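Local coordinates for 3-keto-5-aminohexanoate cleavage protein (Archaeoglobus fulgidus, PDB 3LOT), which probably catalyses the zinc-dependent cleavage of beta-keto acids such as 3-keto-5-aminohexanoate, at residues V7-C12 / R293-D298; A46-I51 / D80-V85; L199-G204 / Y232-V237; F242-G247 / V257-E262. All blocks are in the same frame, centred on the assembly; numbering follows the deposited sequence. Where two conformers were deposited one is given.

Contact 1: residues V7-C12 / R293-D298; sequences VVIVTC and RPATPD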
loop_
_atom_site.group_PDB
_atom_site.type_symbol
_atom_site.label_atom_id
_atom_site.label_comp_id
_atom_site.label_asym_id
_atom_site.label_seq_id
_atom_site.Cartn_x
_atom_site.Cartn_y
_atom_site.Cartn_z
ATOM N N VAL D 7 9.989 23.398 -8.396
ATOM C CA VAL D 7 10.693 24.090 -7.337
ATOM C C VAL D 7 10.544 23.297 -6.030
ATOM O O VAL D 7 9.413 23.059 -5.568
ATOM C CB VAL D 7 10.189 25.545 -7.130
ATOM C CG1 VAL D 7 10.948 26.190 -5.949
ATOM C CG2 VAL D 7 10.361 26.387 -8.413
ATOM N N VAL D 8 11.696 22.955 -5.444
ATOM C CA VAL D 8 11.795 22.138 -4.244
ATOM C C VAL D 8 12.351 23.024 -3.130
ATOM O O VAL D 8 13.414 23.663 -3.313
ATOM C CB VAL D 8 12.752 20.917 -4.444
ATOM C CG1 VAL D 8 12.951 20.113 -3.129
ATOM C CG2 VAL D 8 12.239 20.022 -5.504
ATOM N N ILE D 9 11.633 23.079 -1.998
ATOM C CA ILE D 9 12.157 23.697 -0.766
ATOM C C ILE D 9 13.161 22.742 -0.109
ATOM O O ILE D 9 12.806 21.639 0.270
ATOM C CB ILE D 9 11.034 24.058 0.245
ATOM C CG1 ILE D 9 10.014 25.001 -0.412
ATOM C CG2 ILE D 9 11.642 24.663 1.538
ATOM C CD1 ILE D 9 8.825 25.411 0.521
ATOM N N VAL D 10 14.430 23.125 -0.074
ATOM C CA VAL D 10 15.445 22.439 0.704
ATOM C C VAL D 10 15.666 23.145 2.060
ATOM O O VAL D 10 16.095 24.337 2.107
ATOM C CB VAL D 10 16.753 22.358 -0.064
ATOM C CG1 VAL D 10 17.767 21.470 0.728
ATOM C CG2 VAL D 10 16.530 21.731 -1.478
ATOM N N THR D 11 15.370 22.433 3.153
ATOM C CA THR D 11 15.559 22.958 4.501
ATOM C C THR D 11 16.832 22.406 5.059
ATOM O O THR D 11 17.133 21.219 4.856
ATOM C CB THR D 11 14.407 22.579 5.441
ATOM O OG1 THR D 11 13.205 23.188 4.958
ATOM C CG2 THR D 11 14.724 23.092 6.868
ATOM N N CYS D 12 17.634 23.239 5.723
ATOM C CA CYS D 12 18.819 22.681 6.389
ATOM C C CYS D 12 18.717 22.780 7.908
ATOM O O CYS D 12 18.630 23.874 8.437
ATOM C CB CYS D 12 20.115 23.296 5.875
ATOM S SG CYS D 12 21.560 22.312 6.414
ATOM N N ARG D 293 14.737 22.628 -9.118
ATOM C CA ARG D 293 15.711 23.559 -8.534
ATOM C C ARG D 293 15.309 23.928 -7.123
ATOM O O ARG D 293 14.124 23.827 -6.770
ATOM C CB ARG D 293 15.850 24.811 -9.403
ATOM C CG ARG D 293 14.608 25.667 -9.460
ATOM C CD ARG D 293 14.888 27.015 -10.162
ATOM N NE ARG D 293 13.668 27.793 -10.199
ATOM C CZ ARG D 293 13.231 28.571 -9.215
ATOM N NH1 ARG D 293 13.897 28.695 -8.069
ATOM N NH2 ARG D 293 12.087 29.215 -9.374
ATOM N N PRO D 294 16.281 24.324 -6.304
ATOM C CA PRO D 294 15.979 24.762 -4.940
ATOM C C PRO D 294 15.200 26.090 -4.927
ATOM O O PRO D 294 15.442 26.942 -5.805
ATOM C CB PRO D 294 17.368 24.921 -4.279
ATOM C CG PRO D 294 18.326 25.124 -5.406
ATOM C CD PRO D 294 17.729 24.319 -6.586
ATOM N N ALA D 295 14.251 26.220 -3.990
ATOM C CA ALA D 295 13.529 27.456 -3.789
ATOM C C ALA D 295 14.454 28.461 -3.122
ATOM O O ALA D 295 15.183 28.142 -2.192
ATOM C CB ALA D 295 12.264 27.247 -2.918
ATOM N N THR D 296 14.382 29.689 -3.585
ATOM C CA THR D 296 14.984 30.819 -2.886
ATOM C C THR D 296 14.223 31.126 -1.580
ATOM O O THR D 296 13.105 30.663 -1.395
ATOM C CB THR D 296 14.942 32.083 -3.748
ATOM O OG1 THR D 296 13.596 32.477 -3.926
ATOM C CG2 THR D 296 15.608 31.901 -5.122
ATOM N N PRO D 297 14.832 31.900 -0.652
ATOM C CA PRO D 297 14.060 32.183 0.556
ATOM C C PRO D 297 12.735 32.878 0.262
ATOM O O PRO D 297 11.693 32.512 0.842
ATOM C CB PRO D 297 15.024 33.043 1.368
ATOM C CG PRO D 297 16.369 32.417 1.003
ATOM C CD PRO D 297 16.261 32.229 -0.464
ATOM N N ASP D 298 12.725 33.816 -0.677
ATOM C CA ASP D 298 11.464 34.510 -0.948
ATOM C C ASP D 298 10.408 33.592 -1.588
ATOM O O ASP D 298 9.198 33.739 -1.330
ATOM C CB ASP D 298 11.685 35.782 -1.742
ATOM C CG ASP D 298 12.218 36.933 -0.857
ATOM O OD1 ASP D 298 12.095 36.901 0.435
ATOM O OD2 ASP D 298 12.785 37.880 -1.469
HETATM O O HOH W 1 15.654 25.659 -1.181
#
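A short parallel pairing of two bridges ties Val7 and Val8, at the start of the barrel strand 7-13, to Arg293 and Pro294 near the chain's C-terminal end. Val8 uses both of its backbone polar groups: its N donates to Arg293 O at 2.9 Å, and its O accepts from Ala295 N at 2.8 Å. The side chains of Val7 and Arg293 run side by side on one face of the sheet. CG2 of Val7 lies over one face of the guanidinium, offset toward its rim, 3.4 Å from Arg293 NH2. CG1 of Val7, anti to the backbone N (chi1 178°), presses tightly on Ala295 CB at 3.5 Å. An alanine in place of Val7 would remove the methyl packed on the guanidinium and would probably open a gap beside Ala295 CB. The guanidinium's main polar partner is Glu299, with which NH1 forms a salt bridge; its bond to Pro294 O is weak. In the TIM-barrel fold this pairing is a branch: farther along the same edge, Cys12 bonds to Met48 and His50 of the next barrel strand. Between the two pairings a water takes the place of a strand partner, accepting from Val10 N at 3.0 Å and donating to Ala295 O at 2.7 Å. From there Thr296 N-caps helix 297-304, whose Val300 touches both Ile9 and Ala295.

Contact 2: residues A46-I51 / D80-V85; sequences AGMVHI and DVVINV. With ZN (zinc ion), chain P.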
loop_
_atom_site.group_PDB
_atom_site.type_symbol
_atom_site.label_atom_id
_atom_site.label_comp_id
_atom_site.label_asym_id
_atom_site.label_seq_id
_atom_site.Cartn_x
_atom_site.Cartn_y
_atom_site.Cartn_z
ATOM N N ALA D 46 19.826 26.236 0.573
ATOM C CA ALA D 46 18.777 26.059 1.585
ATOM C C ALA D 46 17.972 27.318 1.714
ATOM O O ALA D 46 18.437 28.352 2.243
ATOM C CB ALA D 46 19.345 25.682 2.958
ATOM N N GLY D 47 16.735 27.230 1.264
ATOM C CA GLY D 47 15.843 28.355 1.348
ATOM C C GLY D 47 15.335 28.565 2.763
ATOM O O GLY D 47 14.823 29.664 3.076
HETATM N N MSE D 48 15.442 27.509 3.577
HETATM C CA MSE D 48 15.053 27.519 4.991
HETATM C C MSE D 48 16.117 26.820 5.856
HETATM O O MSE D 48 16.682 25.791 5.471
HETATM C CB MSE D 48 13.692 26.833 5.184
HETATM C CG MSE D 48 13.033 27.106 6.560
HETATM SE SE MSE D 48 11.075 26.846 6.667
HETATM C CE MSE D 48 10.813 25.173 5.672
ATOM N N VAL D 49 16.370 27.405 7.025
ATOM C CA VAL D 49 17.213 26.808 8.026
ATOM C C VAL D 49 16.406 26.544 9.295
ATOM O O VAL D 49 15.555 27.353 9.707
ATOM C CB VAL D 49 18.467 27.657 8.341
ATOM C CG1 VAL D 49 19.345 27.695 7.152
ATOM C CG2 VAL D 49 18.138 29.045 8.835
ATOM N N HIS D 50 16.695 25.408 9.915
ATOM C CA HIS D 50 16.033 25.024 11.146
ATOM C C HIS D 50 16.991 25.106 12.330
ATOM O O HIS D 50 18.023 24.489 12.300
ATOM C CB HIS D 50 15.459 23.634 10.980
ATOM C CG HIS D 50 14.774 23.140 12.190
ATOM N ND1 HIS D 50 13.690 23.784 12.746
ATOM C CD2 HIS D 50 15.036 22.074 12.986
ATOM C CE1 HIS D 50 13.299 23.119 13.816
ATOM N NE2 HIS D 50 14.081 22.068 13.964
ATOM N N ILE D 51 16.625 25.907 13.336
ATOM C CA ILE D 51 17.536 26.330 14.410
ATOM C C ILE D 51 17.135 25.786 15.800
ATOM O O ILE D 51 15.973 25.933 16.217
ATOM C CB ILE D 51 17.642 27.898 14.473
ATOM C CG1 ILE D 51 18.205 28.470 13.142
ATOM C CG2 ILE D 51 18.473 28.376 15.691
ATOM C CD1 ILE D 51 19.519 27.857 12.632
ATOM N N ASP D 80 18.761 36.484 3.959
ATOM C CA ASP D 80 17.292 36.520 3.891
ATOM C C ASP D 80 16.637 35.136 4.061
ATOM O O ASP D 80 15.432 34.986 3.918
ATOM C CB ASP D 80 16.779 37.245 2.624
ATOM C CG ASP D 80 17.056 36.507 1.336
ATOM O OD1 ASP D 80 17.862 35.567 1.343
ATOM O OD2 ASP D 80 16.464 36.889 0.279
ATOM N N VAL D 81 17.448 34.135 4.353
ATOM C CA VAL D 81 16.948 32.795 4.617
ATOM C C VAL D 81 15.777 32.794 5.585
ATOM O O VAL D 81 15.735 33.603 6.531
ATOM C CB VAL D 81 18.076 31.884 5.182
ATOM C CG1 VAL D 81 18.453 32.292 6.611
ATOM C CG2 VAL D 81 17.673 30.400 5.090
ATOM N N VAL D 82 14.813 31.896 5.348
ATOM C CA VAL D 82 13.715 31.703 6.291
ATOM C C VAL D 82 14.257 30.959 7.539
ATOM O O VAL D 82 14.891 29.904 7.438
ATOM C CB VAL D 82 12.497 30.962 5.648
ATOM C CG1 VAL D 82 11.369 30.749 6.663
ATOM C CG2 VAL D 82 11.947 31.764 4.423
ATOM N N ILE D 83 14.061 31.571 8.701
ATOM C CA ILE D 83 14.588 31.051 9.960
ATOM C C ILE D 83 13.464 30.350 10.711
ATOM O O ILE D 83 12.511 30.990 11.235
ATOM C CB ILE D 83 15.201 32.179 10.835
ATOM C CG1 ILE D 83 16.316 32.935 10.057
ATOM C CG2 ILE D 83 15.654 31.556 12.166
ATOM C CD1 ILE D 83 16.736 34.299 10.644
ATOM N N ASN D 84 13.516 29.033 10.670
ATOM C CA ASN D 84 12.539 28.150 11.325
ATOM C C ASN D 84 13.099 27.768 12.693
ATOM O O ASN D 84 14.165 27.146 12.762
ATOM C CB ASN D 84 12.373 26.896 10.438
ATOM C CG ASN D 84 11.405 25.838 11.019
ATOM O OD1 ASN D 84 11.411 25.583 12.212
ATOM N ND2 ASN D 84 10.626 25.168 10.142
ATOM N N VAL D 85 12.355 28.083 13.749
ATOM C CA VAL D 85 12.780 27.831 15.127
ATOM C C VAL D 85 12.104 26.572 15.719
ATOM O O VAL D 85 10.928 26.325 15.488
ATOM C CB VAL D 85 12.431 29.058 15.981
ATOM C CG1 VAL D 85 12.941 28.899 17.384
ATOM C CG2 VAL D 85 13.008 30.293 15.320
HETATM ZN ZN ZN P . 14.708 20.114 15.270
#
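Asn84 receives the ring N-H of His50 from above its amide plane: ND1 donates to OD1 at 3.0 Å, with OD1 in the plane of the imidazole while ring and amide stand 89° apart. Both residues put CG anti to the backbone N (chi1 179° for His50), on the same face of the sheet. A weak second bond runs from His50 ND1 to Asn84 O at 3.4 Å. On the far side of the ring, His50 NE2 binds the zinc ion at 2.4 Å, so Asn84 is a second-shell residue that probably steadies how the imidazole is turned; His52 and Glu262 also bind the metal. An alanine in place of Asn84 would take OD1 away from His50 ND1 and would probably leave the imidazole freer to turn. Between the strands, Val49 N bonds to Val82 O at 2.9 Å and Val49 O accepts from Asn84 N at 2.8 Å, the usual parallel pattern. On the opposite face Val49 CG1 meets Val81 CG2 at 3.8 Å. That face packs on helix 65-78, where Ile51 and Val81 reach Ile75 and Ile83 reaches Cys72, while strands 7-13 and 111-115 flank the pair in the barrel wall.

Contact 3: residues L199-G204 / Y232-V237; sequences LQFIHG and YTWSLV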
loop_
_atom_site.group_PDB
_atom_site.type_symbol
_atom_site.label_atom_id
_atom_site.label_comp_id
_atom_site.label_asym_id
_atom_site.label_seq_id
_atom_site.Cartn_x
_atom_site.Cartn_y
_atom_site.Cartn_z
ATOM N N LEU D 199 3.340 20.069 6.732
ATOM C CA LEU D 199 3.711 18.861 7.485
ATOM C C LEU D 199 5.149 18.461 7.193
ATOM O O LEU D 199 5.642 18.584 6.082
ATOM C CB LEU D 199 2.822 17.627 7.121
ATOM C CG LEU D 199 1.284 17.606 7.095
ATOM C CD1 LEU D 199 0.701 16.211 7.471
ATOM C CD2 LEU D 199 0.678 18.651 7.947
ATOM N N GLN D 200 5.804 17.890 8.180
ATOM C CA GLN D 200 7.071 17.284 7.959
ATOM C C GLN D 200 7.051 15.856 8.500
ATOM O O GLN D 200 6.657 15.603 9.640
ATOM C CB GLN D 200 8.120 18.116 8.621
ATOM C CG GLN D 200 9.541 17.601 8.474
ATOM C CD GLN D 200 10.467 18.745 8.243
ATOM O OE1 GLN D 200 11.026 18.883 7.172
ATOM N NE2 GLN D 200 10.566 19.633 9.231
ATOM N N PHE D 201 7.431 14.932 7.658
ATOM C CA PHE D 201 7.393 13.534 7.995
ATOM C C PHE D 201 8.807 13.174 8.440
ATOM O O PHE D 201 9.751 13.454 7.695
ATOM C CB PHE D 201 7.017 12.725 6.772
ATOM C CG PHE D 201 5.669 13.072 6.168
ATOM C CD1 PHE D 201 4.598 13.429 6.944
ATOM C CD2 PHE D 201 5.468 12.936 4.797
ATOM C CE1 PHE D 201 3.358 13.668 6.361
ATOM C CE2 PHE D 201 4.225 13.196 4.231
ATOM C CZ PHE D 201 3.187 13.573 5.015
ATOM N N ILE D 202 8.961 12.640 9.656
ATOM C CA ILE D 202 10.284 12.336 10.233
ATOM C C ILE D 202 10.437 10.826 10.431
ATOM O O ILE D 202 9.676 10.184 11.174
ATOM C CB ILE D 202 10.528 13.078 11.537
ATOM C CG1 ILE D 202 10.279 14.610 11.317
ATOM C CG2 ILE D 202 11.966 12.832 12.047
ATOM C CD1 ILE D 202 10.827 15.540 12.423
ATOM N N HIS D 203 11.424 10.269 9.761
ATOM C CA HIS D 203 11.584 8.810 9.669
ATOM C C HIS D 203 12.858 8.372 10.340
ATOM O O HIS D 203 13.927 8.919 10.061
ATOM C CB HIS D 203 11.561 8.394 8.177
ATOM C CG HIS D 203 10.191 8.489 7.556
ATOM N ND1 HIS D 203 9.362 7.394 7.400
ATOM C CD2 HIS D 203 9.494 9.554 7.091
ATOM C CE1 HIS D 203 8.225 7.778 6.848
ATOM N NE2 HIS D 203 8.269 9.091 6.669
ATOM N N GLY D 204 12.743 7.372 11.199
ATOM C CA GLY D 204 13.879 6.673 11.753
ATOM C C GLY D 204 14.147 6.931 13.225
ATOM O O GLY D 204 15.198 6.580 13.711
ATOM N N TYR D 232 -2.572 20.646 2.068
ATOM C CA TYR D 232 -1.256 20.664 2.742
ATOM C C TYR D 232 -0.086 20.607 1.777
ATOM O O TYR D 232 -0.254 20.236 0.628
ATOM C CB TYR D 232 -1.123 19.545 3.772
ATOM C CG TYR D 232 -0.788 18.187 3.188
ATOM C CD1 TYR D 232 -1.749 17.448 2.479
ATOM C CD2 TYR D 232 0.462 17.624 3.362
ATOM C CE1 TYR D 232 -1.452 16.209 1.961
ATOM C CE2 TYR D 232 0.775 16.362 2.831
ATOM C CZ TYR D 232 -0.189 15.664 2.128
ATOM O OH TYR D 232 0.093 14.437 1.571
ATOM N N THR D 233 1.087 21.023 2.264
ATOM C CA THR D 233 2.366 20.705 1.626
ATOM C C THR D 233 3.233 19.950 2.653
ATOM O O THR D 233 2.965 19.980 3.862
ATOM C CB THR D 233 3.103 21.952 1.070
ATOM O OG1 THR D 233 3.639 22.731 2.148
ATOM C CG2 THR D 233 2.171 22.806 0.207
ATOM N N TRP D 234 4.250 19.256 2.174
ATOM C CA TRP D 234 5.047 18.400 3.058
ATOM C C TRP D 234 6.524 18.356 2.704
ATOM O O TRP D 234 6.923 18.546 1.557
ATOM C CB TRP D 234 4.488 16.976 3.096
ATOM C CG TRP D 234 4.527 16.258 1.770
ATOM C CD1 TRP D 234 3.679 16.428 0.716
ATOM C CD2 TRP D 234 5.450 15.236 1.383
ATOM N NE1 TRP D 234 4.041 15.593 -0.325
ATOM C CE2 TRP D 234 5.109 14.834 0.074
ATOM C CE3 TRP D 234 6.521 14.633 2.010
ATOM C CZ2 TRP D 234 5.838 13.876 -0.627
ATOM C CZ3 TRP D 234 7.192 13.631 1.353
ATOM C CH2 TRP D 234 6.855 13.279 0.022
ATOM N N SER D 235 7.306 18.112 3.741
ATOM C CA SER D 235 8.732 17.876 3.670
ATOM C C SER D 235 8.994 16.575 4.385
ATOM O O SER D 235 8.138 16.033 5.105
ATOM C CB SER D 235 9.472 19.034 4.374
ATOM O OG SER D 235 10.895 18.915 4.297
ATOM N N LEU D 236 10.193 16.072 4.237
ATOM C CA LEU D 236 10.603 14.821 4.869
ATOM C C LEU D 236 12.041 14.881 5.384
ATOM O O LEU D 236 12.882 15.599 4.799
ATOM C CB LEU D 236 10.464 13.690 3.877
ATOM C CG LEU D 236 10.963 12.284 4.251
ATOM C CD1 LEU D 236 10.110 11.207 3.567
ATOM C CD2 LEU D 236 12.452 12.140 3.949
ATOM N N VAL D 237 12.263 14.167 6.492
ATOM C CA VAL D 237 13.553 13.897 7.129
ATOM C C VAL D 237 13.787 12.388 7.161
ATOM O O VAL D 237 12.970 11.629 7.707
ATOM C CB VAL D 237 13.567 14.331 8.600
ATOM C CG1 VAL D 237 14.921 13.946 9.265
ATOM C CG2 VAL D 237 13.292 15.841 8.720
#
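Phe201 and Trp234 meet on one face of two neighbouring parallel strands, their rings inclined at 30° and slid so far apart, 5.3 Å between the centroids of the two six-membered rings, that they barely overlap. Phe201 CE2 sits over one face of the indole, offset toward the rim, and CD2 comes to 3.4 Å from Trp234 CE3. Nearby, Leu199 CG touches Tyr232 CD2 at 3.8 Å, the two side chains crossing at about a right angle. At the other end of this face His203 CD2 meets Leu236 CD1 at 3.9 Å.

The other face mixes a polar pair, Gln200 and Ser235, with Ile202 and Val237. Ser235 OG donates to Gln200 OE1 at 2.9 Å, tilted 22° from the amide plane, and Val237 CG2 packs 4.1 Å from Gln200 CD. Five backbone hydrogen bonds hold the strands in step, from Leu199 N to Thr233 O through to His203 N to Val237 O, the latter at 2.9 Å.

The strands are the two ends of a beta-alpha-beta crossover through helix 213-226. That helix touches Tyr232 and Leu236, and Tyr232 OH is hydrogen-bonded to its Asp224; helix 243-252 backs Trp234 with Ala250. Toward the barrel interior, Gln200 NE2 bonds to Glu174. With the serine hydroxyl giving its proton to OE1 and the carboxylate of Glu174 taking one from NE2, the amide is gripped at both ends, which should settle its orientation about 6 Å, side chain to side chain, from the zinc ligand His50.

Contact 4: residues F242-G247 / V257-E262; sequences FQMPLG and VRVGLE. With ZN (zinc ion), chain P.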
loop_
_atom_site.group_PDB
_atom_site.type_symbol
_atom_site.label_atom_id
_atom_site.label_comp_id
_atom_site.label_asym_id
_atom_site.label_seq_id
_atom_site.Cartn_x
_atom_site.Cartn_y
_atom_site.Cartn_z
ATOM N N PHE D 242 19.801 7.398 5.951
ATOM C CA PHE D 242 18.614 7.427 5.104
ATOM C C PHE D 242 18.284 8.826 4.643
ATOM O O PHE D 242 17.327 9.022 3.888
ATOM C CB PHE D 242 17.407 6.787 5.841
ATOM C CG PHE D 242 17.638 5.341 6.144
ATOM C CD1 PHE D 242 17.506 4.402 5.172
ATOM C CD2 PHE D 242 18.103 4.956 7.377
ATOM C CE1 PHE D 242 17.756 3.081 5.456
ATOM C CE2 PHE D 242 18.346 3.649 7.655
ATOM C CZ PHE D 242 18.190 2.713 6.681
ATOM N N GLN D 243 19.110 9.789 5.055
ATOM C CA GLN D 243 18.912 11.202 4.752
ATOM C C GLN D 243 18.813 11.443 3.242
ATOM O O GLN D 243 17.860 12.063 2.778
ATOM C CB GLN D 243 20.030 12.062 5.354
ATOM C CG GLN D 243 19.904 13.567 5.042
ATOM C CD GLN D 243 20.938 14.403 5.784
ATOM O OE1 GLN D 243 20.628 15.048 6.789
ATOM N NE2 GLN D 243 22.165 14.315 5.352
HETATM N N MSE D 244 19.789 10.961 2.486
HETATM C CA MSE D 244 19.816 11.268 1.040
HETATM C C MSE D 244 18.835 10.390 0.240
HETATM O O MSE D 244 18.093 10.904 -0.605
HETATM C CB MSE D 244 21.236 11.238 0.494
HETATM C CG MSE D 244 22.179 12.298 1.067
HETATM SE SE MSE D 244 21.640 14.098 0.621
HETATM C CE MSE D 244 22.813 15.041 1.909
ATOM N N PRO D 245 18.801 9.065 0.493
ATOM C CA PRO D 245 17.870 8.187 -0.242
ATOM C C PRO D 245 16.386 8.573 -0.041
ATOM O O PRO D 245 15.614 8.770 -1.033
ATOM C CB PRO D 245 18.152 6.788 0.347
ATOM C CG PRO D 245 19.501 6.867 0.841
ATOM C CD PRO D 245 19.681 8.286 1.372
ATOM N N LEU D 246 15.991 8.748 1.211
ATOM C CA LEU D 246 14.600 9.094 1.480
ATOM C C LEU D 246 14.312 10.552 1.089
ATOM O O LEU D 246 13.222 10.878 0.625
ATOM C CB LEU D 246 14.237 8.815 2.940
ATOM C CG LEU D 246 14.446 7.383 3.385
ATOM C CD1 LEU D 246 13.839 7.158 4.770
ATOM C CD2 LEU D 246 13.802 6.446 2.371
ATOM N N GLY D 247 15.288 11.432 1.250
ATOM C CA GLY D 247 15.090 12.782 0.757
ATOM C C GLY D 247 14.849 12.852 -0.749
ATOM O O GLY D 247 14.006 13.610 -1.211
ATOM N N VAL D 257 12.322 18.574 0.941
ATOM C CA VAL D 257 13.328 17.811 1.617
ATOM C C VAL D 257 14.102 18.643 2.659
ATOM O O VAL D 257 14.342 19.853 2.486
ATOM C CB VAL D 257 14.270 17.193 0.603
ATOM C CG1 VAL D 257 14.936 18.303 -0.297
ATOM C CG2 VAL D 257 15.326 16.341 1.314
ATOM N N ARG D 258 14.461 17.972 3.751
ATOM C CA ARG D 258 15.297 18.523 4.809
ATOM C C ARG D 258 16.530 17.658 4.939
ATOM O O ARG D 258 16.435 16.394 4.872
ATOM C CB ARG D 258 14.557 18.549 6.148
ATOM C CG ARG D 258 15.397 18.966 7.337
ATOM C CD ARG D 258 14.554 19.276 8.568
ATOM N NE ARG D 258 14.994 18.526 9.735
ATOM C CZ ARG D 258 14.486 18.664 10.946
ATOM N NH1 ARG D 258 13.533 19.577 11.210
ATOM N NH2 ARG D 258 14.946 17.909 11.921
ATOM N N VAL D 259 17.671 18.336 5.069
ATOM C CA VAL D 259 18.964 17.705 5.279
ATOM C C VAL D 259 19.589 18.442 6.483
ATOM O O VAL D 259 18.928 19.250 7.143
ATOM C CB VAL D 259 19.857 17.777 4.024
ATOM C CG1 VAL D 259 19.217 17.022 2.868
ATOM C CG2 VAL D 259 20.182 19.266 3.608
ATOM N N GLY D 260 20.822 18.130 6.821
ATOM C CA GLY D 260 21.476 18.899 7.875
ATOM C C GLY D 260 22.031 18.013 8.962
ATOM O O GLY D 260 21.581 16.861 9.124
ATOM N N LEU D 261 23.019 18.561 9.668
ATOM C CA LEU D 261 23.766 17.856 10.723
ATOM C C LEU D 261 22.903 17.555 11.913
ATOM O O LEU D 261 23.216 16.680 12.683
ATOM C CB LEU D 261 25.012 18.637 11.165
ATOM C CG LEU D 261 26.085 18.923 10.104
ATOM C CD1 LEU D 261 27.368 19.475 10.746
ATOM C CD2 LEU D 261 26.404 17.716 9.362
ATOM N N GLU D 262 21.783 18.260 12.066
ATOM C CA GLU D 262 20.817 17.831 13.056
ATOM C C GLU D 262 20.330 16.370 12.900
ATOM O O GLU D 262 20.112 15.688 13.921
ATOM C CB GLU D 262 19.639 18.799 13.099
ATOM C CG GLU D 262 18.389 18.229 13.761
ATOM C CD GLU D 262 17.385 19.332 14.099
ATOM O OE1 GLU D 262 17.612 20.543 13.826
ATOM O OE2 GLU D 262 16.383 18.929 14.661
HETATM ZN ZN ZN P . 14.708 20.114 15.270
HETATM O O HOH W 2 16.078 13.633 4.494
#
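The carboxamide of Gln243 meets the end of strand 256-259 with its oxygen: OE1 lies 3.5 Å from Val259 CA and 3.1 Å from Gly260 O. The second of these pairs two acceptors and is no hydrogen bond. Gln243 CD rests 4.0 Å from Val259 CB, the side chains crossing at about a right angle. This is the helix-to-strand return of a beta-alpha-beta unit of the TIM barrel, with segments 243-247 and 257-259 nearly antiparallel at 174° and their axes 8.8 Å apart at closest. Gln243 reaches over because CG is anti to the backbone N (chi1 179°) and the chain stays extended beyond it. Met244, a selenomethionine, adds its methyl end against Val259 CG1.

One turn on, Gly247 faces Val257, whose CG2 packs against its CA at 3.6 Å; a CB at this glycine would run into that methyl. A water sits between the backbones, close enough to donate to Gln243 O or Arg258 O, though more acceptors crowd it than it has protons to give.

Arg258 points the other way, into the barrel, where Asp263 forms a salt bridge with NH2. Arg258 NH2 also makes a salt bridge to Glu262 OE2 at 3.3 Å, so a positive charge stands beside the metal ligand and would probably draw on its electron density. Glu262 OE2 itself binds the zinc ion at 2.1 Å.

In the fold
All four contacts are buried in one TIM barrel. Contacts 2 and 3 pair neighbouring wall strands, each with a polar pair (His50-Asn84, Gln200-Ser235) set among apolar side chains on the inner face and mostly apolar or aromatic ones outside. Contact 4 joins an outer helix to a wall strand through the Gln243 side chain and methyl packing, with an interposed water and no clear direct hydrogen bond. Contact 1 lies farthest from the chain's centre, its second strand a side branch. Strand 7-13 unites three: contact 1 itself, contact 2 through Cys12 and contact 4 through Thr11. Contacts 2 and 4 share the zinc ion; Leu236 O bonding to Arg258 N joins contacts 3 and 4.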